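Local atomic coordinates of amidase, hydantoinase/carbamoylase family (Burkholderia vietnamiensis, PDB entry 5I4M), a protein that probably hydrolyses N-carbamoyl-L-amino acids as a two-zinc hydrolase of the peptidase M20 family. Residues F164-F168 and Y383-V387; V228-G233 and A347-F351. One frame throughout, in Å; residues are numbered along the deposited sequence.

In the fold
The centres of both contacts lie about 14 Å from the centre of the chain, and both are partly buried, but they are built differently. Interaction 2 is sheet pairing: strand 225-242 runs antiparallel to the end of strand 337-350, and three backbone hydrogen bonds carry the join. Interaction 1 has no direct hydrogen bond. There the loop after helix 159-164 packs through apolar side chains on the end of helix 380-384, and a water bridges A165 and Q386. F164, Y383 and L384 are buried in the first contact, V228, A231, Q232, G233 and F351 in the second. The two meet where A385 CB lies 3.8 Å from I349 CD1 and 4.0 Å from F351 CD1.

Interaction 1: F164-F168 and Y383-V387; sequences FAGVF and YLAQV
A Schellman motif closes helix 159-164 here, and the turn it makes packs against the end of helix 380-384. F164 is still helical; G166 leaves the helix with positive phi (85/10), angles at which a CB would jam against the preceding carbonyl. The backbones come nearest at A165 and Y383, whose CA atoms are 5.9 Å apart. A165 is the bump in the middle: its CB reaches into the hollow between Y383 and V387, 3.3 Å from Y383 O, 4.0 Å from Y383 CB and 4.1 Å from V387 CG1. V387 answers from the other segment, its CG1 3.3 Å from A165 O.

Next to this knob, V167 (chi1 t) lays CG2 3.7 Å from Y383 CD1 and 3.4 Å from Q386 OE1. The Y383 ring (chi1 m) extends past V167 to F168 (chi1 m), with ring centroids 5.8 Å apart, planes at 80° and F168 CZ 3.4 Å from Y383 OH. Away from that pair, F164 (chi1 t) brings CD1 to 4.0 Å from L384 CD2, while W146 touches both side chains. The Y383 side chain is about 8 Å from the bound 3-phosphoglyceric acid. On the more open side one water donates to A165 O and to Q386 OE1, 2.9 Å from each.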
loop_
_atom_site.group_PDB
_atom_site.type_symbol
_atom_site.label_atom_id
_atom_site.label_comp_id
_atom_site.label_asym_id
_atom_site.label_seq_id
_atom_site.Cartn_x
_atom_site.Cartn_y
_atom_site.Cartn_z
ATOM N N PHE A 164 28.305 -6.753 13.760
ATOM C CA PHE A 164 29.298 -6.594 14.823
ATOM C C PHE A 164 29.533 -7.908 15.550
ATOM O O PHE A 164 30.685 -8.311 15.774
ATOM C CB PHE A 164 28.834 -5.510 15.807
ATOM C CG PHE A 164 29.868 -5.165 16.856
ATOM C CD1 PHE A 164 30.016 -5.955 17.992
ATOM C CD2 PHE A 164 30.688 -4.062 16.699
ATOM C CE1 PHE A 164 30.977 -5.655 18.954
ATOM C CE2 PHE A 164 31.653 -3.754 17.652
ATOM C CZ PHE A 164 31.792 -4.554 18.785
ATOM N N ALA A 165 28.455 -8.613 15.880
ATOM C CA ALA A 165 28.537 -9.851 16.636
ATOM C C ALA A 165 28.946 -11.054 15.796
ATOM O O ALA A 165 29.072 -12.147 16.352
ATOM C CB ALA A 165 27.190 -10.135 17.319
ATOM N N GLY A 166 29.159 -10.900 14.491
ATOM C CA GLY A 166 29.590 -12.031 13.690
ATOM C C GLY A 166 28.460 -12.900 13.188
ATOM O O GLY A 166 28.716 -13.995 12.667
ATOM N N VAL A 167 27.219 -12.446 13.336
ATOM C CA VAL A 167 26.066 -13.219 12.884
ATOM C C VAL A 167 25.875 -13.084 11.379
ATOM O O VAL A 167 25.540 -14.057 10.698
ATOM C CB VAL A 167 24.814 -12.772 13.659
ATOM C CG1 VAL A 167 23.561 -13.418 13.080
ATOM C CG2 VAL A 167 24.976 -13.130 15.135
ATOM N N PHE A 168 26.085 -11.886 10.841
ATOM C CA PHE A 168 25.931 -11.548 9.434
ATOM C C PHE A 168 27.242 -11.013 8.871
ATOM O O PHE A 168 27.944 -10.271 9.562
ATOM C CB PHE A 168 24.863 -10.459 9.229
ATOM C CG PHE A 168 23.541 -10.758 9.852
ATOM C CD1 PHE A 168 22.827 -11.883 9.485
ATOM C CD2 PHE A 168 22.975 -9.869 10.757
ATOM C CE1 PHE A 168 21.590 -12.144 10.043
ATOM C CE2 PHE A 168 21.740 -10.124 11.317
ATOM C CZ PHE A 168 21.047 -11.263 10.962
ATOM N N TYR A 383 22.155 -9.301 20.203
ATOM C CA TYR A 383 23.311 -9.777 19.454
ATOM C C TYR A 383 24.608 -9.605 20.232
ATOM O O TYR A 383 25.496 -10.463 20.156
ATOM C CB TYR A 383 23.377 -9.064 18.103
ATOM C CG TYR A 383 22.484 -9.710 17.059
ATOM C CD1 TYR A 383 22.411 -11.094 16.941
ATOM C CD2 TYR A 383 21.708 -8.937 16.194
ATOM C CE1 TYR A 383 21.602 -11.694 15.969
ATOM C CE2 TYR A 383 20.895 -9.527 15.232
ATOM C CZ TYR A 383 20.843 -10.901 15.127
ATOM O OH TYR A 383 20.040 -11.486 14.167
ATOM N N LEU A 384 24.745 -8.521 20.996
ATOM C CA LEU A 384 25.947 -8.372 21.808
ATOM C C LEU A 384 26.100 -9.525 22.787
ATOM O O LEU A 384 27.227 -9.926 23.100
ATOM C CB LEU A 384 25.918 -7.053 22.570
ATOM C CG LEU A 384 25.894 -5.827 21.669
ATOM C CD1 LEU A 384 25.942 -4.543 22.505
ATOM C CD2 LEU A 384 27.056 -5.888 20.704
ATOM N N ALA A 385 24.981 -10.078 23.267
ATOM C CA ALA A 385 25.048 -11.186 24.214
ATOM C C ALA A 385 25.757 -12.402 23.638
ATOM O O ALA A 385 26.245 -13.235 24.407
ATOM C CB ALA A 385 23.644 -11.585 24.673
ATOM N N GLN A 386 25.827 -12.524 22.309
ATOM C CA GLN A 386 26.513 -13.660 21.703
ATOM C C GLN A 386 28.029 -13.543 21.795
ATOM O O GLN A 386 28.727 -14.553 21.645
ATOM C CB GLN A 386 26.097 -13.810 20.236
ATOM C CG GLN A 386 24.604 -14.104 20.031
ATOM C CD GLN A 386 24.302 -14.573 18.618
ATOM O OE1 GLN A 386 25.194 -15.041 17.911
ATOM N NE2 GLN A 386 23.044 -14.443 18.198
ATOM N N VAL A 387 28.560 -12.344 22.022
ATOM C CA VAL A 387 30.003 -12.126 21.991
ATOM C C VAL A 387 30.548 -11.520 23.271
ATOM O O VAL A 387 31.775 -11.484 23.443
ATOM C CB VAL A 387 30.417 -11.260 20.779
ATOM C CG1 VAL A 387 30.099 -11.998 19.483
ATOM C CG2 VAL A 387 29.727 -9.892 20.826
HETATM O O HOH W 1 27.981 -14.777 17.102
#

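Interaction 2: V228-G233 and A347-F351; sequences VTDAQG and APIAF
F351, A231 and G233 have the most surface covered where the end of strand 337-350 pairs antiparallel (168°) with strand 225-242 near its start, in the large mixed sheet of this M20-family protein. A231 and I349 are extended; T229 departs from that (-102/-25). F351 N donates to T229 O at 2.9 Å, and the ring (chi1 m, chi2 -60°) swings across the neighbouring strand, F351 CE2 lying 3.7 Å from V228 CG1 and 4.0 Å from A231 CB. A water donates to T229 O (2.9 Å) and F351 O (2.8 Å).

A231 and I349 form a hydrogen-bonded pair: A231 N to I349 O is 2.9 Å, I349 N to A231 O 3.0 Å. On their shared face A231 CB is 4.0 Å from I349 CG2. D230 and A350 form a non-hydrogen-bonded pair, CA atoms 4.3 Å apart; on the opposite face D230 OD2 comes 3.4 Å from A350 CB, while D230 OD1 accepts from T229 OG1 at 2.7 Å. Beyond, G233 CA passes 3.5 Å from P348 N; a CB there would clash with the proline ring.

Q232, its CA-to-CB bond pointing away from 347-351, donates NE2 to G376 O and approaches R309, which binds 3-phosphoglycerate. Strand 370-375 flanks 228-233 through backbone hydrogen bonds, strand 390-395 packs on V228 and F351, and D313 of helix 313-334 touches A347 and P348.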
loop_
_atom_site.group_PDB
_atom_site.type_symbol
_atom_site.label_atom_id
_atom_site.label_comp_id
_atom_site.label_asym_id
_atom_site.label_seq_id
_atom_site.Cartn_x
_atom_site.Cartn_y
_atom_site.Cartn_z
ATOM N N VAL A 228 16.200 -7.414 33.188
ATOM C CA VAL A 228 15.928 -8.213 31.996
ATOM C C VAL A 228 16.824 -9.441 32.013
ATOM O O VAL A 228 18.055 -9.322 31.979
ATOM C CB VAL A 228 16.148 -7.403 30.714
ATOM C CG1 VAL A 228 15.693 -8.226 29.504
ATOM C CG2 VAL A 228 15.390 -6.074 30.776
ATOM N N THR A 229 16.206 -10.621 32.028
ATOM C CA THR A 229 16.930 -11.881 32.120
ATOM C C THR A 229 17.047 -12.604 30.793
ATOM O O THR A 229 17.971 -13.403 30.620
ATOM C CB THR A 229 16.235 -12.825 33.107
ATOM O OG1 THR A 229 14.914 -13.106 32.630
ATOM C CG2 THR A 229 16.149 -12.187 34.489
ATOM N N ASP A 230 16.118 -12.354 29.871
ATOM C CA ASP A 230 16.019 -13.069 28.606
ATOM C C ASP A 230 15.410 -12.135 27.573
ATOM O O ASP A 230 14.834 -11.098 27.904
ATOM C CB ASP A 230 15.140 -14.320 28.720
ATOM C CG ASP A 230 15.640 -15.302 29.751
ATOM O OD1 ASP A 230 15.305 -15.136 30.947
ATOM O OD2 ASP A 230 16.339 -16.266 29.358
ATOM N N ALA A 231 15.527 -12.526 26.311
ATOM C CA ALA A 231 14.876 -11.829 25.211
ATOM C C ALA A 231 14.246 -12.888 24.323
ATOM O O ALA A 231 14.904 -13.876 23.992
ATOM C CB ALA A 231 15.867 -10.975 24.417
ATOM N N GLN A 232 12.976 -12.710 23.969
ATOM C CA GLN A 232 12.316 -13.777 23.239
ATOM C C GLN A 232 12.859 -13.847 21.813
ATOM O O GLN A 232 13.503 -12.921 21.323
ATOM C CB GLN A 232 10.799 -13.578 23.241
ATOM C CG GLN A 232 10.293 -12.493 22.317
ATOM C CD GLN A 232 8.773 -12.482 22.257
ATOM O OE1 GLN A 232 8.131 -13.510 22.485
ATOM N NE2 GLN A 232 8.197 -11.324 21.974
ATOM N N GLY A 233 12.613 -14.983 21.148
ATOM C CA GLY A 233 13.075 -15.161 19.785
ATOM C C GLY A 233 12.082 -14.619 18.767
ATOM O O GLY A 233 10.916 -14.383 19.083
ATOM N N ALA A 347 17.132 -17.219 17.928
ATOM C CA ALA A 347 16.549 -17.962 19.021
ATOM C C ALA A 347 16.408 -17.066 20.249
ATOM O O ALA A 347 17.156 -16.095 20.405
ATOM C CB ALA A 347 17.418 -19.166 19.356
ATOM N N PRO A 348 15.454 -17.370 21.131
ATOM C CA PRO A 348 15.435 -16.724 22.450
ATOM C C PRO A 348 16.806 -16.836 23.094
ATOM O O PRO A 348 17.523 -17.831 22.918
ATOM C CB PRO A 348 14.391 -17.530 23.232
ATOM C CG PRO A 348 13.557 -18.220 22.185
ATOM C CD PRO A 348 14.488 -18.479 21.040
ATOM N N ILE A 349 17.194 -15.810 23.829
ATOM C CA ILE A 349 18.542 -15.775 24.381
ATOM C C ILE A 349 18.466 -15.365 25.842
ATOM O O ILE A 349 17.646 -14.522 26.221
ATOM C CB ILE A 349 19.464 -14.845 23.560
ATOM C CG1 ILE A 349 20.904 -14.905 24.080
ATOM C CG2 ILE A 349 18.944 -13.418 23.545
ATOM C CD1 ILE A 349 21.919 -14.491 23.036
ATOM N N ALA A 350 19.291 -16.005 26.664
ATOM C CA ALA A 350 19.409 -15.679 28.076
ATOM C C ALA A 350 20.563 -14.704 28.258
ATOM O O ALA A 350 21.642 -14.891 27.686
ATOM C CB ALA A 350 19.642 -16.948 28.903
ATOM N N PHE A 351 20.336 -13.662 29.041
ATOM C CA PHE A 351 21.397 -12.697 29.257
ATOM C C PHE A 351 22.362 -13.218 30.319
ATOM O O PHE A 351 22.083 -14.194 31.027
ATOM C CB PHE A 351 20.801 -11.339 29.626
ATOM C CG PHE A 351 20.205 -10.613 28.445
ATOM C CD1 PHE A 351 20.995 -10.286 27.350
ATOM C CD2 PHE A 351 18.853 -10.291 28.412
ATOM C CE1 PHE A 351 20.447 -9.627 26.238
ATOM C CE2 PHE A 351 18.301 -9.640 27.308
ATOM C CZ PHE A 351 19.097 -9.303 26.232
HETATM O O HOH W 2 19.711 -14.774 32.416
#